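Local coordinates for glucose-binding protein (Thermus thermophilus HB27, PDB 2B3F) that binds glucose and galactose, here with beta-D-galactopyranose in its cleft, and probably delivers sugar to a binding-protein-dependent transport system, at residues 4-9 / 51-56; 23-26 / 32-35; 70-75 / 110-115; 280-285 / 291-296; 344-349 / 355-360. All coordinates share one frame; numbering follows the deposited sequence.

Contact 1: residues 4-9 / 51-56; sequences EIFSWW and KTRMLG. With GAL (beta-D-galactopyranose), chain G.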
# COMPACT_ATOMS: atom_id res chain seq x y z
N GLU A 4 15.57 10.84 14.48
CA GLU A 4 15.81 10.37 13.11
C GLU A 4 14.64 9.46 12.69
O GLU A 4 14.46 8.38 13.23
CB GLU A 4 17.12 9.60 13.03
CG GLU A 4 17.44 9.17 11.61
CD GLU A 4 18.68 8.33 11.52
OE1 GLU A 4 18.96 7.57 12.47
OE2 GLU A 4 19.37 8.42 10.48
N ILE A 5 13.89 9.94 11.71
CA ILE A 5 12.69 9.27 11.21
C ILE A 5 13.02 8.68 9.85
O ILE A 5 13.36 9.43 8.94
CB ILE A 5 11.53 10.24 11.01
CG1 ILE A 5 11.13 10.93 12.34
CG2 ILE A 5 10.32 9.51 10.45
CD1 ILE A 5 10.26 12.12 12.14
N PHE A 6 12.88 7.37 9.73
CA PHE A 6 13.24 6.63 8.52
C PHE A 6 11.95 6.26 7.78
O PHE A 6 11.00 5.73 8.36
CB PHE A 6 14.05 5.41 8.94
CG PHE A 6 14.65 4.61 7.79
CD1 PHE A 6 16.01 4.69 7.51
CD2 PHE A 6 13.86 3.73 7.04
CE1 PHE A 6 16.58 3.94 6.47
CE2 PHE A 6 14.44 2.96 6.01
CZ PHE A 6 15.80 3.08 5.74
N SER A 7 11.89 6.55 6.48
CA SER A 7 10.70 6.28 5.69
C SER A 7 11.07 6.28 4.20
O SER A 7 12.23 6.55 3.84
CB SER A 7 9.60 7.33 5.93
OG SER A 7 9.83 8.54 5.22
N TRP A 8 10.08 6.02 3.37
CA TRP A 8 10.25 6.22 1.92
C TRP A 8 9.40 7.34 1.37
O TRP A 8 9.10 7.39 0.15
CB TRP A 8 10.08 4.90 1.16
CG TRP A 8 8.79 4.20 1.18
CD1 TRP A 8 7.76 4.32 0.29
CD2 TRP A 8 8.43 3.12 2.05
NE1 TRP A 8 6.76 3.41 0.57
CE2 TRP A 8 7.16 2.66 1.65
CE3 TRP A 8 9.06 2.51 3.15
CZ2 TRP A 8 6.50 1.61 2.32
CZ3 TRP A 8 8.41 1.49 3.80
CH2 TRP A 8 7.15 1.05 3.38
N TRP A 9 9.04 8.29 2.24
CA TRP A 9 8.17 9.35 1.81
C TRP A 9 8.97 10.55 1.27
O TRP A 9 8.92 11.65 1.78
CB TRP A 9 7.22 9.71 2.95
CG TRP A 9 6.20 8.66 3.20
CD1 TRP A 9 5.61 7.81 2.28
CD2 TRP A 9 5.62 8.33 4.47
NE1 TRP A 9 4.71 6.98 2.92
CE2 TRP A 9 4.70 7.29 4.26
CE3 TRP A 9 5.80 8.83 5.76
CZ2 TRP A 9 3.94 6.75 5.29
CZ3 TRP A 9 5.07 8.26 6.80
CH2 TRP A 9 4.14 7.26 6.55
N LYS A 51 17.73 -2.81 6.28
CA LYS A 51 18.41 -4.08 6.58
C LYS A 51 19.90 -3.87 6.90
O LYS A 51 20.41 -4.38 7.89
CB LYS A 51 18.23 -5.05 5.43
CG LYS A 51 18.83 -6.40 5.66
CD LYS A 51 18.24 -7.41 4.69
CE LYS A 51 19.22 -8.53 4.40
NZ LYS A 51 18.61 -9.51 3.41
N THR A 52 20.58 -3.07 6.08
CA THR A 52 21.98 -2.73 6.33
C THR A 52 22.16 -2.04 7.69
O THR A 52 23.06 -2.37 8.45
CB THR A 52 22.49 -1.79 5.21
OG1 THR A 52 22.31 -2.45 3.95
CG2 THR A 52 23.97 -1.44 5.42
N ARG A 53 21.29 -1.08 7.98
CA ARG A 53 21.36 -0.35 9.24
C ARG A 53 21.09 -1.22 10.45
O ARG A 53 21.85 -1.21 11.42
CB ARG A 53 20.39 0.82 9.24
CG ARG A 53 20.86 1.91 8.35
CD ARG A 53 20.18 3.18 8.61
NE ARG A 53 20.48 3.67 9.95
CZ ARG A 53 20.12 4.87 10.38
NH1 ARG A 53 19.49 5.69 9.57
NH2 ARG A 53 20.41 5.23 11.62
N MET A 54 20.01 -1.99 10.37
CA MET A 54 19.62 -2.84 11.49
C MET A 54 20.67 -3.92 11.74
O MET A 54 21.08 -4.13 12.89
CB MET A 54 18.26 -3.47 11.21
CG MET A 54 17.10 -2.46 11.20
SD MET A 54 16.75 -1.64 12.80
CE MET A 54 15.74 -2.88 13.56
N LEU A 55 21.13 -4.60 10.70
CA LEU A 55 22.14 -5.65 10.90
C LEU A 55 23.50 -5.07 11.34
O LEU A 55 24.29 -5.73 12.00
CB LEU A 55 22.27 -6.52 9.64
CG LEU A 55 21.05 -7.35 9.23
CD1 LEU A 55 21.31 -8.08 7.90
CD2 LEU A 55 20.66 -8.33 10.32
N GLY A 56 23.77 -3.83 10.95
CA GLY A 56 25.01 -3.16 11.36
C GLY A 56 24.94 -2.63 12.78
O GLY A 56 25.94 -2.09 13.29
C1 GAL G . 3.21 1.91 0.11
C2 GAL G . 3.13 2.80 1.35
C3 GAL G . 2.49 4.15 1.05
C4 GAL G . 3.17 4.82 -0.14
C5 GAL G . 3.29 3.79 -1.30
C6 GAL G . 3.97 4.32 -2.57
O1 GAL G . 3.86 0.70 0.38
O2 GAL G . 2.42 2.09 2.38
O3 GAL G . 2.58 4.99 2.19
O4 GAL G . 4.42 5.29 0.29
O5 GAL G . 3.95 2.62 -0.89
O6 GAL G . 5.34 4.48 -2.36
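Glu4 meets Arg53 in a two-pronged salt bridge: NH2 of Arg53 donates to OE1 of Glu4 at 2.9 Å, and NH1 of Arg53 to OE2 of Glu4 at 2.9 Å. Both carboxylate oxygens lie close to the guanidinium plane, but the two flat groups are twisted 53° apart. OE1 is met on its syn side, somewhat out of the carboxylate plane, while OE2 is met from well above it. The Glu4 chain runs out straight, CG anti to the backbone N (chi1 -177°), whereas Arg53 bends at chi3 to turn its end-on pair of nitrogens to the acid. NE of Arg53 has a further partner, the carbonyl O of Asp58; three guanidinium nitrogens are engaged, which should limit its rotation. Two residues on, Phe6 brings the edge of its ring beside the same guanidinium, CD1 of Phe6 4.2 Å from NH1 of Arg53; the ring itself packs among Ala46, Val49 and Leu50 of helix 44-55. Strand 2-7 is the first strand of a periplasmic binding protein lobe, set between parallel strands 32-37 and 62-66, and helix 44-55 covers one side of it. At Ser7 the strand ends in an ST turn, OG of Ser7 accepting from N of Trp9 at 3.1 Å. The chain then delivers two indoles to galactose. NE1 of Trp8 donates to ring oxygen O5 of the sugar at 3.3 Å, almost straight at 167°. Trp9 meets galactose O3 in the plane of its indole, NE1 of Trp9 to O3 of galactose 3.0 Å, with a weaker, more bent bond to O4.

Contact 2: residues 23-26 / 32-35; sequences LYKQ and EVIN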
# COMPACT_ATOMS: atom_id res chain seq x y z
N LEU A 23 4.29 19.76 13.02
CA LEU A 23 3.53 19.58 14.26
C LEU A 23 4.42 19.12 15.41
O LEU A 23 4.33 19.62 16.54
CB LEU A 23 2.44 18.55 14.04
CG LEU A 23 1.09 18.83 14.66
CD1 LEU A 23 0.44 20.03 13.99
CD2 LEU A 23 0.22 17.62 14.51
N TYR A 24 5.28 18.14 15.15
CA TYR A 24 6.19 17.64 16.18
C TYR A 24 7.13 18.74 16.70
O TYR A 24 7.33 18.88 17.91
CB TYR A 24 7.02 16.46 15.62
CG TYR A 24 7.91 15.79 16.64
CD1 TYR A 24 7.44 14.73 17.42
CD2 TYR A 24 9.21 16.22 16.85
CE1 TYR A 24 8.26 14.10 18.36
CE2 TYR A 24 10.04 15.59 17.80
CZ TYR A 24 9.56 14.55 18.56
OH TYR A 24 10.39 13.93 19.47
N LYS A 25 7.69 19.52 15.77
CA LYS A 25 8.62 20.60 16.13
C LYS A 25 7.95 21.74 16.93
O LYS A 25 8.59 22.36 17.79
CB LYS A 25 9.29 21.17 14.89
CG LYS A 25 10.24 20.22 14.20
CD LYS A 25 10.72 20.84 12.90
CE LYS A 25 11.77 20.00 12.22
NZ LYS A 25 12.30 20.63 10.95
N GLN A 26 6.67 22.00 16.66
CA GLN A 26 5.90 22.94 17.50
C GLN A 26 5.84 22.45 18.95
O GLN A 26 6.02 23.23 19.90
CB GLN A 26 4.47 23.08 17.00
CG GLN A 26 4.31 23.90 15.74
CD GLN A 26 2.86 24.20 15.43
OE1 GLN A 26 2.21 25.01 16.12
NE2 GLN A 26 2.32 23.55 14.38
N GLU A 32 16.00 18.47 16.95
CA GLU A 32 16.35 18.53 15.53
C GLU A 32 15.90 17.22 14.89
O GLU A 32 16.36 16.14 15.26
CB GLU A 32 17.85 18.73 15.33
CG GLU A 32 18.32 18.60 13.86
CD GLU A 32 18.40 19.93 13.11
OE1 GLU A 32 19.00 20.90 13.66
OE2 GLU A 32 17.86 20.01 11.97
N VAL A 33 15.00 17.34 13.92
CA VAL A 33 14.40 16.18 13.25
C VAL A 33 15.12 15.89 11.95
O VAL A 33 15.17 16.75 11.05
CB VAL A 33 12.91 16.41 12.99
CG1 VAL A 33 12.29 15.18 12.32
CG2 VAL A 33 12.18 16.75 14.29
N ILE A 34 15.69 14.69 11.87
CA ILE A 34 16.37 14.20 10.68
C ILE A 34 15.34 13.39 9.88
O ILE A 34 14.87 12.36 10.33
CB ILE A 34 17.61 13.35 11.02
CG1 ILE A 34 18.62 14.18 11.80
CG2 ILE A 34 18.29 12.85 9.76
CD1 ILE A 34 18.58 13.99 13.24
N ASN A 35 14.97 13.92 8.72
CA ASN A 35 14.01 13.28 7.83
C ASN A 35 14.80 12.37 6.90
O ASN A 35 15.26 12.78 5.84
CB ASN A 35 13.22 14.33 7.06
CG ASN A 35 12.11 13.72 6.22
OD1 ASN A 35 11.95 12.50 6.19
ND2 ASN A 35 11.33 14.55 5.54
O HOH W 1 14.87 20.06 12.65
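Lys25 and Val33 mark the closest approach of the two backbones, their CA atoms 7.8 Å apart, as helix 15-27 packs on the extended chain of strand 32-37. Val33 carries the contact from the strand. Its CG2 branch lies anti to the carbonyl carbon and points to the helix, where it is met by two different side chains. Tyr24 offers a ring carbon, CD2 of Tyr24 standing 4.0 Å from CG2 of Val33, with the methyl placed obliquely to the ring. Lys25 supplies its aliphatic chain: extended from CG to NZ (chi2 173°, chi3 175°), it runs across the valine and lays CE of Lys25 3.8 Å from CB of Val33. This is the helix-to-second-strand packing of a beta-alpha-beta unit made of strand 2-7, helix 15-27 and strand 32-37, whose two strands are parallel neighbours in the sheet. The other methyl of Val33, CG1, rests on Ile5 of the first strand. Beyond the apolar part, one water ties the ends together. It donates weakly to OE2 of Glu32, 3.1 Å from the water O, and accepts from N of Val33, 3.0 Å from the water O, as well as weakly from NZ of Lys25. The lysine and glutamate thus share a water while their charged atoms, NZ of Lys25 and OE2 of Glu32, stay 5.7 Å apart. The hydroxyl of Tyr24 turns to the neighbouring helix 289-299 and is hydrogen-bonded to the carbonyl O of Asn291.

Contact 3: residues 70-75 / 110-115; sequences ELIGTW and GIWSVP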
# COMPACT_ATOMS: atom_id res chain seq x y z
N GLU A 70 4.73 -8.15 7.28
CA GLU A 70 5.98 -7.44 7.01
C GLU A 70 6.65 -7.06 8.33
O GLU A 70 7.84 -7.32 8.54
CB GLU A 70 5.73 -6.19 6.15
CG GLU A 70 6.95 -5.29 5.94
CD GLU A 70 6.63 -4.05 5.14
OE1 GLU A 70 6.02 -4.28 4.05
OE2 GLU A 70 6.95 -2.87 5.59
N LEU A 71 5.89 -6.42 9.21
CA LEU A 71 6.38 -6.03 10.53
C LEU A 71 6.83 -7.26 11.33
O LEU A 71 7.94 -7.31 11.86
CB LEU A 71 5.25 -5.34 11.29
CG LEU A 71 5.42 -5.04 12.79
CD1 LEU A 71 6.52 -4.03 13.04
CD2 LEU A 71 4.08 -4.54 13.31
N ILE A 72 5.93 -8.23 11.44
CA ILE A 72 6.15 -9.34 12.35
C ILE A 72 7.32 -10.22 11.92
O ILE A 72 8.20 -10.54 12.71
CB ILE A 72 4.87 -10.19 12.53
CG1 ILE A 72 3.73 -9.35 13.15
CG2 ILE A 72 5.14 -11.41 13.40
CD1 ILE A 72 4.08 -8.53 14.36
N GLY A 73 7.35 -10.56 10.63
CA GLY A 73 8.27 -11.57 10.13
C GLY A 73 9.69 -11.10 9.95
O GLY A 73 10.57 -11.93 9.63
N THR A 74 9.95 -9.81 10.13
CA THR A 74 11.32 -9.30 9.98
C THR A 74 11.91 -8.85 11.33
O THR A 74 12.63 -9.64 11.94
CB THR A 74 11.40 -8.23 8.89
OG1 THR A 74 10.91 -8.81 7.66
CG2 THR A 74 12.84 -7.78 8.68
N TRP A 75 11.63 -7.63 11.79
CA TRP A 75 12.39 -7.11 12.95
C TRP A 75 11.80 -7.51 14.29
O TRP A 75 12.52 -7.50 15.30
CB TRP A 75 12.67 -5.58 12.83
CG TRP A 75 13.45 -5.31 11.57
CD1 TRP A 75 13.05 -4.59 10.49
CD2 TRP A 75 14.72 -5.85 11.25
NE1 TRP A 75 14.01 -4.64 9.51
CE2 TRP A 75 15.05 -5.41 9.94
CE3 TRP A 75 15.63 -6.68 11.92
CZ2 TRP A 75 16.24 -5.76 9.31
CZ3 TRP A 75 16.81 -7.03 11.29
CH2 TRP A 75 17.10 -6.57 9.99
N GLY A 110 2.76 -9.20 22.53
CA GLY A 110 3.25 -7.84 22.40
C GLY A 110 2.51 -7.10 21.31
O GLY A 110 1.76 -7.70 20.54
N ILE A 111 2.68 -5.79 21.29
CA ILE A 111 2.12 -4.90 20.25
C ILE A 111 3.31 -4.08 19.76
O ILE A 111 4.05 -3.51 20.56
CB ILE A 111 1.02 -3.98 20.80
CG1 ILE A 111 -0.12 -4.82 21.38
CG2 ILE A 111 0.48 -3.12 19.70
CD1 ILE A 111 -1.21 -4.03 22.05
N TRP A 112 3.53 -4.06 18.43
CA TRP A 112 4.87 -3.77 17.91
C TRP A 112 5.02 -2.51 17.07
O TRP A 112 6.15 -2.12 16.74
CB TRP A 112 5.40 -5.00 17.17
CG TRP A 112 5.39 -6.23 18.04
CD1 TRP A 112 4.46 -7.22 18.04
CD2 TRP A 112 6.34 -6.55 19.06
NE1 TRP A 112 4.78 -8.17 18.99
CE2 TRP A 112 5.93 -7.79 19.63
CE3 TRP A 112 7.49 -5.93 19.55
CZ2 TRP A 112 6.63 -8.39 20.68
CZ3 TRP A 112 8.20 -6.54 20.58
CH2 TRP A 112 7.76 -7.77 21.13
N SER A 113 3.91 -1.86 16.72
CA SER A 113 3.97 -0.57 16.02
C SER A 113 2.68 0.20 16.20
O SER A 113 1.68 -0.33 16.72
CB SER A 113 4.26 -0.77 14.52
OG SER A 113 3.15 -1.35 13.90
N VAL A 114 2.70 1.46 15.78
CA VAL A 114 1.57 2.36 15.89
C VAL A 114 1.11 2.76 14.49
O VAL A 114 1.87 3.42 13.77
CB VAL A 114 1.95 3.64 16.66
CG1 VAL A 114 0.72 4.55 16.86
CG2 VAL A 114 2.64 3.27 17.97
N PRO A 115 -0.10 2.35 14.10
CA PRO A 115 -0.62 2.71 12.77
C PRO A 115 -0.93 4.19 12.63
O PRO A 115 -1.53 4.79 13.54
CB PRO A 115 -1.89 1.88 12.63
CG PRO A 115 -1.91 0.96 13.81
CD PRO A 115 -1.05 1.51 14.86
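Leu71 meets Trp112 and Ser113, and Ile72, its neighbour on helix 69-76, meets Trp112, where strand 110-115 is interrupted. The contact packs a helix of the binding-protein lobe against a strand of its central mixed sheet, where 110-115 pairs antiparallel with 272-280. The backbones draw nearest at Leu71 and Trp112, with CA atoms 7.9 Å apart. Ile72 and Trp112 cross at about a right angle: CD1 of Ile72 comes to CD1 of Trp112, the five-membered side of the indole, at 3.9 Å, and stands obliquely to the ring. Both torsions of the isoleucine, chi1 -62° and chi2 -48°, fold CG1 and CD1 round to the strand although its CB leaves the helix at a slant. The indole is held from its own side of the contact: C of Gly110 lies 3.3 Å above one face of the Trp112 ring, and NE1 of Trp112 is bonded to O of Tyr107, just before the segment. Leu71 has its CB directed at the strand. Its CG is anti to the backbone N (chi1 170°), and the CD2 branch slots between the two strand residues, with CD2 of Leu71 4.1 Å from CB of Trp112. Around this leucine the packing is buried, and the serine hydroxyl touches it while engaged with OG of Ser279 on the neighbouring strand. Across the two segments the shortest approach is OG of Ser113 to CD2 of Leu71, 3.4 Å.

Contact 4: residues 280-285 / 291-296; sequences FGLPKG and NAINWL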
# COMPACT_ATOMS: atom_id res chain seq x y z
N PHE A 280 4.67 3.06 12.69
CA PHE A 280 5.99 3.32 13.24
C PHE A 280 6.13 2.59 14.56
O PHE A 280 5.19 2.58 15.35
CB PHE A 280 6.19 4.82 13.48
CG PHE A 280 6.37 5.61 12.21
CD1 PHE A 280 7.64 5.79 11.66
CD2 PHE A 280 5.28 6.18 11.58
CE1 PHE A 280 7.81 6.53 10.48
CE2 PHE A 280 5.44 6.92 10.41
CZ PHE A 280 6.72 7.08 9.86
N GLY A 281 7.31 2.02 14.79
CA GLY A 281 7.62 1.41 16.07
C GLY A 281 8.84 1.99 16.74
O GLY A 281 9.31 3.08 16.38
N LEU A 282 9.36 1.24 17.70
CA LEU A 282 10.47 1.68 18.52
C LEU A 282 11.56 0.62 18.50
O LEU A 282 11.49 -0.36 19.25
CB LEU A 282 9.98 1.94 19.95
CG LEU A 282 11.03 2.52 20.91
CD1 LEU A 282 11.49 3.88 20.43
CD2 LEU A 282 10.45 2.65 22.31
N PRO A 283 12.57 0.79 17.63
CA PRO A 283 13.68 -0.16 17.62
C PRO A 283 14.44 -0.17 18.93
O PRO A 283 14.69 0.90 19.49
CB PRO A 283 14.59 0.37 16.50
CG PRO A 283 13.75 1.30 15.71
CD PRO A 283 12.71 1.84 16.62
N LYS A 284 14.82 -1.36 19.40
CA LYS A 284 15.80 -1.46 20.49
C LYS A 284 17.11 -0.79 20.07
O LYS A 284 17.55 -0.89 18.92
CB LYS A 284 16.07 -2.92 20.84
CG LYS A 284 14.87 -3.67 21.34
CD LYS A 284 15.27 -5.07 21.78
CE LYS A 284 14.09 -5.92 22.06
NZ LYS A 284 14.53 -7.23 22.60
N GLY A 285 17.73 -0.09 21.02
CA GLY A 285 19.00 0.55 20.75
C GLY A 285 18.87 1.91 20.10
O GLY A 285 19.88 2.55 19.79
N ASN A 291 12.44 10.78 22.46
CA ASN A 291 11.96 11.61 21.35
C ASN A 291 11.16 10.73 20.38
O ASN A 291 10.15 11.17 19.83
CB ASN A 291 13.12 12.30 20.65
CG ASN A 291 13.76 13.41 21.49
OD1 ASN A 291 14.92 13.79 21.28
ND2 ASN A 291 13.00 13.93 22.44
N ALA A 292 11.61 9.49 20.21
CA ALA A 292 10.89 8.51 19.35
C ALA A 292 9.53 8.16 19.93
O ALA A 292 8.51 8.14 19.23
CB ALA A 292 11.73 7.26 19.16
N ILE A 293 9.49 7.93 21.24
CA ILE A 293 8.22 7.65 21.93
C ILE A 293 7.24 8.81 21.75
O ILE A 293 6.06 8.61 21.49
CB ILE A 293 8.45 7.34 23.44
CG1 ILE A 293 9.14 5.98 23.60
CG2 ILE A 293 7.13 7.37 24.20
CD1 ILE A 293 9.71 5.70 24.97
N ASN A 294 7.73 10.04 21.87
CA ASN A 294 6.86 11.19 21.65
C ASN A 294 6.37 11.30 20.19
O ASN A 294 5.27 11.76 19.91
CB ASN A 294 7.56 12.46 22.13
CG ASN A 294 7.67 12.51 23.66
OD1 ASN A 294 6.88 11.86 24.35
ND2 ASN A 294 8.64 13.27 24.19
N TRP A 295 7.20 10.84 19.25
CA TRP A 295 6.75 10.76 17.87
C TRP A 295 5.60 9.74 17.75
O TRP A 295 4.59 10.01 17.12
CB TRP A 295 7.93 10.40 16.95
CG TRP A 295 7.57 10.08 15.53
CD1 TRP A 295 7.51 8.85 14.98
CD2 TRP A 295 7.22 11.01 14.49
NE1 TRP A 295 7.15 8.93 13.66
CE2 TRP A 295 6.95 10.24 13.33
CE3 TRP A 295 7.11 12.40 14.42
CZ2 TRP A 295 6.60 10.82 12.11
CZ3 TRP A 295 6.73 12.97 13.22
CH2 TRP A 295 6.50 12.18 12.07
N LEU A 296 5.76 8.57 18.37
CA LEU A 296 4.69 7.56 18.35
C LEU A 296 3.37 8.10 18.92
O LEU A 296 2.28 7.85 18.38
CB LEU A 296 5.12 6.30 19.12
CG LEU A 296 6.37 5.58 18.61
CD1 LEU A 296 6.62 4.32 19.41
CD2 LEU A 296 6.26 5.28 17.10
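Trp295 points the N-H edge of its indole at the middle of the Phe280 ring, a T-shaped pair with planes at 88° and NE1 of Trp295 3.7 Å from CG of Phe280. NE1 lies over the ring centre, and this buried N-H, with no acceptor in the model, is directed at the aromatic face. On the same closely packed side, Leu296 sends its CD2 branch to the backbone, CD2 of Leu296 3.4 Å from O of Phe280, and to CB of Phe280 at 3.6 Å. The chain here leaves strand 272-280 of the binding-protein lobe, loops from 281 on and returns as helix 289-299, which packs back over the strand end. Leu282, its CG anti to the backbone N (chi1 -175°), splits its methyls along the helix: CD1 of Leu282 meets CB of Ala292 at 3.6 Å, and CD2 of Leu282 meets CG1 of Ile293 at 3.8 Å. A looser touch within this buried part is CB of Leu282 to CD1 of Leu296, 4.2 Å. Toward solvent the grip fades: further along the loop Lys284 and Gly285 are exposed, with NZ of Lys284 making a weak bond to O of Asn79.

Contact 5: residues 344-349 / 355-360; sequences GSLVHG and SFMSQF. With GAL (beta-D-galactopyranose), chain G.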
# COMPACT_ATOMS: atom_id res chain seq x y z
N GLY A 344 -6.23 -8.07 3.23
CA GLY A 344 -4.93 -7.41 3.30
C GLY A 344 -4.19 -7.47 1.97
O GLY A 344 -4.34 -8.42 1.19
N SER A 345 -3.36 -6.45 1.76
CA SER A 345 -2.41 -6.41 0.65
C SER A 345 -1.21 -7.32 0.82
O SER A 345 -0.66 -7.45 1.91
CB SER A 345 -1.91 -4.97 0.48
OG SER A 345 -0.92 -4.86 -0.53
N LEU A 346 -0.80 -7.94 -0.30
CA LEU A 346 0.49 -8.62 -0.40
C LEU A 346 1.64 -7.64 -0.61
O LEU A 346 2.67 -7.69 0.08
CB LEU A 346 0.47 -9.59 -1.60
CG LEU A 346 1.82 -10.12 -2.12
CD1 LEU A 346 2.53 -10.92 -1.05
CD2 LEU A 346 1.59 -10.96 -3.37
N VAL A 347 1.49 -6.78 -1.61
CA VAL A 347 2.61 -5.95 -2.03
C VAL A 347 2.97 -4.94 -0.93
O VAL A 347 4.12 -4.50 -0.82
CB VAL A 347 2.28 -5.27 -3.38
CG1 VAL A 347 3.39 -4.34 -3.81
CG2 VAL A 347 2.03 -6.36 -4.42
N HIS A 348 1.98 -4.63 -0.10
CA HIS A 348 2.14 -3.62 0.94
C HIS A 348 2.06 -4.23 2.36
O HIS A 348 1.63 -3.55 3.30
CB HIS A 348 1.18 -2.47 0.69
CG HIS A 348 1.32 -1.91 -0.69
ND1 HIS A 348 2.37 -1.09 -1.05
CD2 HIS A 348 0.60 -2.14 -1.81
CE1 HIS A 348 2.27 -0.82 -2.34
NE2 HIS A 348 1.21 -1.45 -2.83
N GLY A 349 2.48 -5.48 2.49
CA GLY A 349 2.97 -6.02 3.76
C GLY A 349 2.00 -6.62 4.75
O GLY A 349 2.43 -7.08 5.82
N SER A 355 10.15 -12.31 3.37
CA SER A 355 10.81 -13.45 2.72
C SER A 355 10.09 -13.81 1.42
O SER A 355 10.72 -14.08 0.39
CB SER A 355 10.83 -14.65 3.66
OG SER A 355 9.53 -15.05 4.03
N PHE A 356 8.76 -13.79 1.47
CA PHE A 356 7.95 -14.05 0.29
C PHE A 356 7.82 -12.79 -0.58
O PHE A 356 8.01 -12.85 -1.80
CB PHE A 356 6.57 -14.55 0.70
CG PHE A 356 5.70 -14.92 -0.46
CD1 PHE A 356 5.68 -16.22 -0.95
CD2 PHE A 356 4.94 -13.96 -1.10
CE1 PHE A 356 4.89 -16.55 -2.02
CE2 PHE A 356 4.16 -14.29 -2.19
CZ PHE A 356 4.15 -15.59 -2.67
N MET A 357 7.46 -11.66 0.03
CA MET A 357 7.29 -10.39 -0.72
C MET A 357 8.49 -10.07 -1.61
O MET A 357 8.33 -9.65 -2.76
CB MET A 357 7.09 -9.20 0.21
CG MET A 357 5.84 -9.25 1.06
SD MET A 357 5.85 -7.98 2.36
CE MET A 357 5.87 -6.50 1.35
N SER A 358 9.68 -10.23 -1.06
CA SER A 358 10.91 -9.85 -1.77
C SER A 358 11.15 -10.75 -2.99
O SER A 358 11.76 -10.32 -3.95
CB SER A 358 12.11 -9.89 -0.83
OG SER A 358 12.33 -11.22 -0.37
N GLN A 359 10.65 -11.97 -2.95
CA GLN A 359 10.86 -12.91 -4.05
C GLN A 359 9.73 -12.85 -5.07
O GLN A 359 9.87 -13.30 -6.21
CB GLN A 359 11.03 -14.31 -3.49
CG GLN A 359 12.32 -14.44 -2.70
CD GLN A 359 12.65 -15.86 -2.41
OE1 GLN A 359 13.19 -16.56 -3.26
NE2 GLN A 359 12.30 -16.31 -1.22
N PHE A 360 8.61 -12.25 -4.70
CA PHE A 360 7.48 -12.17 -5.62
C PHE A 360 7.80 -11.30 -6.83
O PHE A 360 7.20 -11.49 -7.88
CB PHE A 360 6.21 -11.68 -4.93
CG PHE A 360 4.96 -11.97 -5.70
CD1 PHE A 360 4.48 -13.28 -5.82
CD2 PHE A 360 4.24 -10.95 -6.32
CE1 PHE A 360 3.31 -13.55 -6.52
CE2 PHE A 360 3.09 -11.22 -7.02
CZ PHE A 360 2.63 -12.55 -7.13
C1 GAL G . 3.21 1.91 0.11
C2 GAL G . 3.13 2.80 1.35
C3 GAL G . 2.49 4.15 1.05
C4 GAL G . 3.17 4.82 -0.14
C5 GAL G . 3.29 3.79 -1.30
C6 GAL G . 3.97 4.32 -2.57
O1 GAL G . 3.86 0.70 0.38
O2 GAL G . 2.42 2.09 2.38
O3 GAL G . 2.58 4.99 2.19
O4 GAL G . 4.42 5.29 0.29
O5 GAL G . 3.95 2.62 -0.89
O6 GAL G . 5.34 4.48 -2.36
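Phe360 turns one face to Leu346, whose CD2 methyl sits over the ring centre, 4.0 Å from the centroid and 12° off the normal, a CH-pi contact. Leu346 begins a type I turn, Leu346 to Gly349, that follows strand 341-344 and packs on the first turns of helix 354-370. Phe356 takes the sister methyl at its edge instead, CD1 of Leu346 lying near the ring plane 3.9 Å from CD2 of Phe356. The leucine thus forks between two aromatic residues one helical turn apart, crossing each at about a right angle; chi1 163° and chi2 62° spread its methyls that way. Trp190 of helix 166-190 meets Phe356 edge-to-face and also touches the leucine. The third flat group, His348, has Val347 CG1 against one face and galactose O1 at its edge. An ST motif, OG of Ser345 accepting from N of His348 at 2.9 Å, braces the turn. That serine is in turn bonded to Glu174, while NE2 of His348 is bonded to ND1 of His171, an arrangement that probably orients the imidazole toward the sugar. Its ND1 is 2.7 Å from O1 of galactose, a hydrogen bond in which either could donate. Met357, bent at chi3, lays its methyl against the backbone rim of the turn. CE of Met357 lies 3.6 Å from O of Leu346 and 3.4 Å from O of Val347.

In the fold
Contacts 3, 4 and 5 are buried, whereas 1 and 2 lie partly at the surface, and the chemistry follows: the salt bridge of contact 1 and the water-linked charges of contact 2 give way, in the buried contacts, to methyl, indole and phenyl packing. Contacts 1 and 2 share neighbouring strands, with N of Ile5 bonded to O of Ile34. Contact 4 touches both, through Phe280 on Trp9 and the Tyr24 ring against the backbone at Trp295, and is joined to contact 3 by the strand pairing of Val114 with Phe280. Contact 3 also meets contact 5, through N of Glu70 bonded to O of Gly349. Contacts 1 and 5 do not touch, yet both reach the galactose.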